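Local coordinates for protein superoxide dismutase [Fe] (Aquifex pyrophilus, PDB 1COJ) that converts superoxide radicals into hydrogen peroxide and oxygen, using one iron ion in each subunit of a homotetramer, at residues Leu11-Leu16 with Phe85-Pro90; Phe125-Ile130 with Val142-His148; Leu159-Asp163 with Tyr180-Phe185. One frame throughout, in Å; residues are numbered along the deposited sequence.

Contact 1: residues Leu11-Leu16 with Phe85-Pro90; sequences LKPQNL and FGMLTP
P13 lays its ring against F85, the two side chains crossing at about a right angle where the loop 11-16 runs past the end of helix 63-86. Followed outward, F85 starts at CB, 3.5 Å from the carbonyl O of L11, with P13 CG a little farther off. CG comes next and has P13 CD as its neighbour at 4.1 Å. CD1, the ring carbon turned to the proline, takes the closest touch of the pair, lying 3.7 Å from P13 CD and about as far from P13 CG. Beyond it the ring meets F28 and the iron ligand H27, both edge-to-face, so a residue of the loop backs a ring that stands beside the metal site.

The setting is the alpha-hairpin domain of the iron/manganese superoxide dismutases: the loop leading into helix 21-47 is packed against the chain leaving helix 63-86, so that the entrance and the exit of the hairpin lie together. In place of P13, an alanine would lack CG and CD, which would probably open a gap beside F85 CD1 and leave the ring less firmly backed on the proline side.

Either side of the proline, leucines continue the packing. L11 sets its CG 4.0 Å from CA of G86, against the backbone near the end of the helix; L11 also packs on K212 of the second subunit. L16 is drawn out past CG (chi2 178°), which brings CD1 to within 4.1 Å of L88 CD1 and swings CD2 over the T89-P90 peptide, 3.6 Å from P90 N. At the far end, P90 CB sits 3.2 Å from the backbone O of N15, and T89 O accepts a hydrogen bond from N187 ND2.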
# COMPACT_ATOMS: atom_id res chain seq x y z
N LEU A 11 -14.70 -25.16 -12.02
CA LEU A 11 -14.46 -23.86 -12.65
C LEU A 11 -13.21 -23.82 -13.52
O LEU A 11 -12.98 -22.85 -14.24
CB LEU A 11 -14.34 -22.79 -11.56
CG LEU A 11 -15.46 -21.78 -11.33
CD1 LEU A 11 -16.83 -22.38 -11.54
CD2 LEU A 11 -15.33 -21.20 -9.92
N LYS A 12 -12.38 -24.86 -13.44
CA LYS A 12 -11.13 -24.91 -14.20
C LYS A 12 -11.33 -24.95 -15.72
O LYS A 12 -11.90 -25.90 -16.26
CB LYS A 12 -10.30 -26.12 -13.76
CG LYS A 12 -8.88 -26.13 -14.28
CD LYS A 12 -8.16 -27.35 -13.76
CE LYS A 12 -6.73 -27.40 -14.25
NZ LYS A 12 -6.08 -28.65 -13.77
N PRO A 13 -10.84 -23.92 -16.43
CA PRO A 13 -10.95 -23.81 -17.89
C PRO A 13 -9.96 -24.75 -18.56
O PRO A 13 -8.92 -25.09 -17.97
CB PRO A 13 -10.56 -22.35 -18.16
CG PRO A 13 -10.65 -21.67 -16.83
CD PRO A 13 -10.18 -22.72 -15.88
N GLN A 14 -10.26 -25.15 -19.78
CA GLN A 14 -9.38 -26.04 -20.52
C GLN A 14 -9.54 -25.80 -22.02
O GLN A 14 -10.63 -25.49 -22.50
CB GLN A 14 -9.70 -27.50 -20.19
CG GLN A 14 -8.48 -28.35 -19.86
CD GLN A 14 -7.75 -27.87 -18.62
OE1 GLN A 14 -6.85 -27.03 -18.70
NE2 GLN A 14 -8.14 -28.38 -17.47
N ASN A 15 -8.43 -25.90 -22.74
CA ASN A 15 -8.38 -25.73 -24.18
C ASN A 15 -8.83 -24.35 -24.64
O ASN A 15 -9.50 -24.21 -25.67
CB ASN A 15 -9.18 -26.83 -24.89
CG ASN A 15 -8.68 -28.22 -24.56
OD1 ASN A 15 -7.49 -28.44 -24.35
ND2 ASN A 15 -9.60 -29.17 -24.49
N LEU A 16 -8.48 -23.32 -23.87
CA LEU A 16 -8.84 -21.95 -24.23
C LEU A 16 -8.08 -21.52 -25.48
O LEU A 16 -7.01 -22.03 -25.78
CB LEU A 16 -8.55 -20.99 -23.07
CG LEU A 16 -9.27 -21.24 -21.74
CD1 LEU A 16 -8.81 -20.22 -20.71
CD2 LEU A 16 -10.76 -21.16 -21.94
N PHE A 85 -11.94 -17.43 -13.68
CA PHE A 85 -12.02 -18.74 -14.33
C PHE A 85 -13.43 -19.07 -14.78
O PHE A 85 -13.65 -19.58 -15.88
CB PHE A 85 -11.51 -19.83 -13.38
CG PHE A 85 -10.04 -19.75 -13.08
CD1 PHE A 85 -9.11 -19.69 -14.11
CD2 PHE A 85 -9.58 -19.74 -11.77
CE1 PHE A 85 -7.75 -19.64 -13.85
CE2 PHE A 85 -8.22 -19.68 -11.49
CZ PHE A 85 -7.30 -19.63 -12.53
N GLY A 86 -14.40 -18.74 -13.93
CA GLY A 86 -15.80 -19.02 -14.22
C GLY A 86 -16.39 -18.37 -15.45
O GLY A 86 -17.42 -18.82 -15.96
N MET A 87 -15.74 -17.33 -15.96
CA MET A 87 -16.26 -16.66 -17.14
C MET A 87 -15.47 -16.95 -18.41
O MET A 87 -15.62 -16.24 -19.41
CB MET A 87 -16.36 -15.15 -16.90
CG MET A 87 -15.02 -14.44 -16.73
SD MET A 87 -15.21 -12.66 -16.57
CE MET A 87 -15.52 -12.21 -18.26
N LEU A 88 -14.63 -17.98 -18.38
CA LEU A 88 -13.83 -18.34 -19.55
C LEU A 88 -14.26 -19.68 -20.15
O LEU A 88 -14.39 -20.68 -19.44
CB LEU A 88 -12.34 -18.39 -19.19
CG LEU A 88 -11.67 -17.06 -18.83
CD1 LEU A 88 -10.31 -17.30 -18.20
CD2 LEU A 88 -11.55 -16.17 -20.05
N THR A 89 -14.52 -19.68 -21.46
CA THR A 89 -14.90 -20.89 -22.20
C THR A 89 -14.12 -20.87 -23.50
O THR A 89 -13.95 -19.81 -24.09
CB THR A 89 -16.42 -20.93 -22.54
OG1 THR A 89 -17.17 -20.35 -21.47
CG2 THR A 89 -16.91 -22.32 -22.70
N PRO A 90 -13.65 -22.04 -23.97
CA PRO A 90 -12.88 -22.11 -25.22
C PRO A 90 -13.58 -21.45 -26.41
O PRO A 90 -14.68 -21.85 -26.80
CB PRO A 90 -12.67 -23.62 -25.42
CG PRO A 90 -13.76 -24.26 -24.58
CD PRO A 90 -13.76 -23.38 -23.37

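Contact 2: residues Phe125-Ile130 with Val142-His148; sequences FRGWAI and VNGLDAH
A beta hairpin of strands 128-134 and 139-145 is irregular at one end, where a classic beta bulge sets G127 and W128 together opposite L145. The carbonyl O of L145 receives both amides: W128 N at 3.0 Å makes the sounder bond, while that from G127 N is weak, bent to 129°. Regular antiparallel pairing follows, with L145 N bonded to W128 O and I130 exchanging two backbone bonds with N143.

On one side of the hairpin F125 lies flat on the backbone of G144, whose CA stands 3.6 Å from the ring centroid over its face in a CH-pi contact; a beta carbon on this glycine would run into the ring. On the side that carries W128, I130 and L145, the methyl L145 CD1 touches both I130 CD1 at 4.0 Å and W128 CD1 at 4.1 Å.

Beyond the bulge the polar groups meet. D146 OD2 takes the amide N of R126 at 3.1 Å in a nearly straight bond, from the anti side and out of the carboxylate plane. The R126 guanidinium runs almost parallel to that carboxylate (planes 9° apart), but D146 OD1 lies well out of the guanidinium plane, so the long salt bridge is one of charges alone. Stronger partners are on other chains: R65 of the second subunit for D146, and for R126 Q59 of the second subunit and E70 of the third.

The side chain of W128 is about 4 Å from the bound iron by nearest atoms. Its NE1 donates to H148 ND1 at 2.9 Å, each atom near the plane of the other's ring. H148 CG lies beside its own backbone N (chi1 -53°), which turns ND1 to the indole. Held there by W128 and at NE2 by Y35 OH, the imidazole probably has its rotation fixed.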
# COMPACT_ATOMS: atom_id res chain seq x y z
N PHE A 125 -2.94 -1.27 -14.49
CA PHE A 125 -2.92 -1.85 -13.15
C PHE A 125 -2.12 -3.11 -12.93
O PHE A 125 -2.03 -3.99 -13.78
CB PHE A 125 -4.33 -1.93 -12.58
CG PHE A 125 -4.87 -0.59 -12.23
CD1 PHE A 125 -4.69 -0.06 -10.95
CD2 PHE A 125 -5.47 0.20 -13.20
CE1 PHE A 125 -5.08 1.24 -10.66
CE2 PHE A 125 -5.87 1.50 -12.93
CZ PHE A 125 -5.67 2.02 -11.65
N ARG A 126 -1.53 -3.18 -11.74
CA ARG A 126 -0.65 -4.27 -11.35
C ARG A 126 -1.30 -5.54 -10.81
O ARG A 126 -0.61 -6.54 -10.61
CB ARG A 126 0.37 -3.73 -10.34
CG ARG A 126 1.09 -2.49 -10.86
CD ARG A 126 1.84 -1.73 -9.77
NE ARG A 126 2.38 -0.48 -10.31
CZ ARG A 126 2.93 0.49 -9.58
NH1 ARG A 126 3.03 0.38 -8.26
NH2 ARG A 126 3.37 1.59 -10.17
N GLY A 127 -2.61 -5.50 -10.60
CA GLY A 127 -3.30 -6.66 -10.07
C GLY A 127 -4.51 -7.16 -10.85
O GLY A 127 -4.54 -8.33 -11.25
N TRP A 128 -5.51 -6.31 -11.02
CA TRP A 128 -6.74 -6.68 -11.72
C TRP A 128 -7.38 -5.47 -12.40
O TRP A 128 -7.10 -4.32 -12.04
CB TRP A 128 -7.79 -7.23 -10.74
CG TRP A 128 -7.37 -8.42 -9.92
CD1 TRP A 128 -6.61 -8.40 -8.79
CD2 TRP A 128 -7.68 -9.80 -10.17
NE1 TRP A 128 -6.42 -9.68 -8.33
CE2 TRP A 128 -7.08 -10.56 -9.16
CE3 TRP A 128 -8.42 -10.46 -11.16
CZ2 TRP A 128 -7.19 -11.95 -9.09
CZ3 TRP A 128 -8.53 -11.85 -11.10
CH2 TRP A 128 -7.92 -12.58 -10.07
N ALA A 129 -8.27 -5.74 -13.35
CA ALA A 129 -9.03 -4.70 -14.04
C ALA A 129 -10.45 -5.25 -13.97
O ALA A 129 -10.72 -6.38 -14.40
CB ALA A 129 -8.58 -4.56 -15.48
N ILE A 130 -11.36 -4.48 -13.37
CA ILE A 130 -12.74 -4.92 -13.20
C ILE A 130 -13.80 -3.98 -13.77
O ILE A 130 -13.68 -2.76 -13.66
CB ILE A 130 -13.06 -5.11 -11.69
CG1 ILE A 130 -12.12 -6.15 -11.08
CG2 ILE A 130 -14.51 -5.55 -11.50
CD1 ILE A 130 -12.28 -6.33 -9.58
N VAL A 142 -15.14 1.15 -14.28
CA VAL A 142 -13.97 0.32 -14.45
C VAL A 142 -13.13 0.58 -13.20
O VAL A 142 -12.80 1.72 -12.90
CB VAL A 142 -13.18 0.70 -15.71
CG1 VAL A 142 -11.90 -0.11 -15.78
CG2 VAL A 142 -14.02 0.44 -16.95
N ASN A 143 -12.84 -0.48 -12.46
CA ASN A 143 -12.08 -0.40 -11.22
C ASN A 143 -10.77 -1.18 -11.38
O ASN A 143 -10.78 -2.39 -11.61
CB ASN A 143 -12.93 -0.98 -10.08
CG ASN A 143 -12.25 -0.94 -8.71
OD1 ASN A 143 -12.66 -1.66 -7.80
ND2 ASN A 143 -11.25 -0.07 -8.54
N GLY A 144 -9.64 -0.49 -11.30
CA GLY A 144 -8.36 -1.15 -11.41
C GLY A 144 -7.80 -1.41 -10.02
O GLY A 144 -7.93 -0.56 -9.13
N LEU A 145 -7.18 -2.56 -9.82
CA LEU A 145 -6.60 -2.91 -8.53
C LEU A 145 -5.12 -3.20 -8.69
O LEU A 145 -4.70 -3.76 -9.71
CB LEU A 145 -7.27 -4.17 -7.95
CG LEU A 145 -8.79 -4.38 -8.00
CD1 LEU A 145 -9.12 -5.63 -7.21
CD2 LEU A 145 -9.53 -3.21 -7.44
N ASP A 146 -4.32 -2.83 -7.69
CA ASP A 146 -2.89 -3.11 -7.75
C ASP A 146 -2.53 -4.44 -7.08
O ASP A 146 -1.40 -4.91 -7.18
CB ASP A 146 -2.07 -1.96 -7.14
CG ASP A 146 -1.56 -0.99 -8.19
OD1 ASP A 146 -0.85 -0.04 -7.81
OD2 ASP A 146 -1.85 -1.18 -9.39
N ALA A 147 -3.52 -5.03 -6.42
CA ALA A 147 -3.38 -6.31 -5.73
C ALA A 147 -4.80 -6.80 -5.43
O ALA A 147 -5.76 -6.07 -5.66
CB ALA A 147 -2.57 -6.15 -4.44
N HIS A 148 -4.94 -8.01 -4.90
CA HIS A 148 -6.26 -8.55 -4.59
C HIS A 148 -7.06 -7.63 -3.66
O HIS A 148 -8.28 -7.52 -3.79
CB HIS A 148 -6.16 -9.92 -3.91
CG HIS A 148 -5.34 -10.92 -4.66
ND1 HIS A 148 -5.44 -11.11 -6.02
CD2 HIS A 148 -4.40 -11.81 -4.23
CE1 HIS A 148 -4.60 -12.06 -6.40
NE2 HIS A 148 -3.96 -12.50 -5.33

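Contact 3: residues Leu159-Asp163 with Tyr180-Phe185; sequences LIVID and YIDAFF. With FE (Fe (III) ion), chain B.
Y180 and D163 make the hydrogen bond of this contact between strand 160-163 and helix 180-185, which run at 146° to each other. The phenol OH donates to the backbone O of D163 at 2.7 Å, in the carbonyl plane and on a lone pair; the same OH is also hydrogen-bonded to Y84 OH.

Metal coordination takes over at the other end of D163. With its CG trans to the backbone N (chi1 -169°), the side chain is carried off the strand end to the iron, which OD2 binds at 1.9 Å; H27, H81 and H167 are the remaining protein ligands. A water also coordinates the metal, 2.0 Å from FE, and gives a weak hydrogen bond to D163 OD1 at 2.9 Å. OD2 thus binds the metal, while OD1 is held by the amide N of Y165 and, weakly, by the coordinated water.

Apolar packing fills the rest. F184, with CG opposite its backbone N across the CA-CB bond (chi1 175°), reaches out from the helix and pushes its ring up to the strand. I162 CG1 sits over one face, nearer the rim than the centre and 3.7 Å from F184 CE2, in a CH-pi contact. Two residues earlier in the strand, I160 CG2 approaches the same CE2 of F184 at 4.1 Å, but at the ring edge. The tip of I162, its CD1, goes on to F185 CE2 at 4.2 Å. The carbonyl O of V161, 3.4 Å from F184 CZ, is buried here with no polar partner in the model.

The helix therefore grips an iron ligand by its main chain, not its carboxylate: Y180 acts as a second-shell residue that probably steadies the strand end from which D163 reaches the metal.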
# COMPACT_ATOMS: atom_id res chain seq x y z
N LEU A 159 -18.62 -7.71 -12.90
CA LEU A 159 -19.23 -8.33 -14.07
C LEU A 159 -18.12 -8.99 -14.86
O LEU A 159 -18.20 -10.17 -15.19
CB LEU A 159 -19.96 -7.30 -14.93
CG LEU A 159 -21.07 -6.48 -14.26
CD1 LEU A 159 -21.72 -5.58 -15.29
CD2 LEU A 159 -22.11 -7.39 -13.62
N ILE A 160 -17.08 -8.22 -15.18
CA ILE A 160 -15.93 -8.74 -15.93
C ILE A 160 -14.68 -8.51 -15.08
O ILE A 160 -14.43 -7.39 -14.62
CB ILE A 160 -15.76 -8.04 -17.30
CG1 ILE A 160 -16.96 -8.33 -18.21
CG2 ILE A 160 -14.45 -8.49 -17.97
CD1 ILE A 160 -16.88 -7.65 -19.57
N VAL A 161 -13.91 -9.58 -14.88
CA VAL A 161 -12.70 -9.51 -14.06
C VAL A 161 -11.48 -10.02 -14.83
O VAL A 161 -11.46 -11.17 -15.28
CB VAL A 161 -12.87 -10.34 -12.76
CG1 VAL A 161 -11.62 -10.28 -11.92
CG2 VAL A 161 -14.05 -9.83 -11.96
N ILE A 162 -10.47 -9.17 -14.99
CA ILE A 162 -9.25 -9.55 -15.69
C ILE A 162 -8.07 -9.56 -14.73
O ILE A 162 -7.77 -8.56 -14.07
CB ILE A 162 -8.91 -8.56 -16.85
CG1 ILE A 162 -10.13 -8.34 -17.74
CG2 ILE A 162 -7.75 -9.11 -17.68
CD1 ILE A 162 -9.88 -7.37 -18.89
N ASP A 163 -7.41 -10.71 -14.64
CA ASP A 163 -6.25 -10.89 -13.78
C ASP A 163 -5.02 -10.33 -14.51
O ASP A 163 -4.72 -10.78 -15.62
CB ASP A 163 -6.03 -12.38 -13.49
CG ASP A 163 -5.01 -12.63 -12.40
OD1 ASP A 163 -4.41 -11.65 -11.90
OD2 ASP A 163 -4.82 -13.80 -12.02
N TYR A 180 -2.19 -11.10 -24.28
CA TYR A 180 -2.92 -11.87 -23.28
C TYR A 180 -4.31 -11.27 -23.10
O TYR A 180 -5.30 -12.00 -23.01
CB TYR A 180 -2.15 -11.89 -21.96
CG TYR A 180 -3.01 -12.12 -20.73
CD1 TYR A 180 -3.65 -13.34 -20.52
CD2 TYR A 180 -3.19 -11.10 -19.79
CE1 TYR A 180 -4.45 -13.54 -19.38
CE2 TYR A 180 -3.98 -11.29 -18.66
CZ TYR A 180 -4.61 -12.51 -18.46
OH TYR A 180 -5.40 -12.69 -17.34
N ILE A 181 -4.39 -9.94 -23.06
CA ILE A 181 -5.67 -9.26 -22.89
C ILE A 181 -6.58 -9.58 -24.07
O ILE A 181 -7.77 -9.84 -23.89
CB ILE A 181 -5.48 -7.73 -22.74
CG1 ILE A 181 -4.60 -7.43 -21.53
CG2 ILE A 181 -6.83 -7.05 -22.59
CD1 ILE A 181 -4.12 -5.99 -21.44
N ASP A 182 -6.02 -9.59 -25.28
CA ASP A 182 -6.80 -9.91 -26.47
C ASP A 182 -7.32 -11.34 -26.37
O ASP A 182 -8.49 -11.60 -26.66
CB ASP A 182 -5.95 -9.76 -27.74
CG ASP A 182 -5.60 -8.32 -28.05
OD1 ASP A 182 -6.39 -7.42 -27.69
OD2 ASP A 182 -4.54 -8.08 -28.67
N ALA A 183 -6.47 -12.26 -25.93
CA ALA A 183 -6.84 -13.66 -25.79
C ALA A 183 -7.97 -13.81 -24.77
O ALA A 183 -8.91 -14.57 -24.98
CB ALA A 183 -5.64 -14.50 -25.38
N PHE A 184 -7.91 -13.03 -23.69
CA PHE A 184 -8.95 -13.08 -22.66
C PHE A 184 -10.31 -12.74 -23.28
O PHE A 184 -11.30 -13.44 -23.05
CB PHE A 184 -8.63 -12.10 -21.51
CG PHE A 184 -9.73 -12.01 -20.48
CD1 PHE A 184 -9.74 -12.88 -19.39
CD2 PHE A 184 -10.75 -11.08 -20.61
CE1 PHE A 184 -10.78 -12.82 -18.45
CE2 PHE A 184 -11.78 -11.01 -19.68
CZ PHE A 184 -11.79 -11.88 -18.60
N PHE A 185 -10.35 -11.67 -24.06
CA PHE A 185 -11.59 -11.26 -24.72
C PHE A 185 -12.15 -12.30 -25.69
O PHE A 185 -13.36 -12.37 -25.89
CB PHE A 185 -11.41 -9.91 -25.41
CG PHE A 185 -11.54 -8.74 -24.48
CD1 PHE A 185 -12.79 -8.22 -24.18
CD2 PHE A 185 -10.41 -8.17 -23.89
CE1 PHE A 185 -12.93 -7.14 -23.29
CE2 PHE A 185 -10.54 -7.10 -23.00
CZ PHE A 185 -11.79 -6.59 -22.70
FE FE B . -4.06 -14.83 -10.55
O HOH W 1 -3.96 -13.14 -9.48

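Contact 1 is partly buried and lies farther from the centre of the chain than contacts 2 and 3, which are buried. Their chemistry follows their place: contact 1 is carried by proline, leucine and a phenylalanine ring, contact 2 by strand pairing and charges shared with other subunits, contact 3 by one hydrogen bond, a metal bond and apolar packing. Contacts 2 and 3 share a sheet, since strand 128-134 pairs with strand 157-163 as well as with 139-145, and W128 packs on V161 and D163. Contact 1 comes from the alpha-hairpin domain, yet M87 and L88 touch F184 of contact 3. Contacts 1 and 2 do not touch, but each brings an aromatic ring close to the iron.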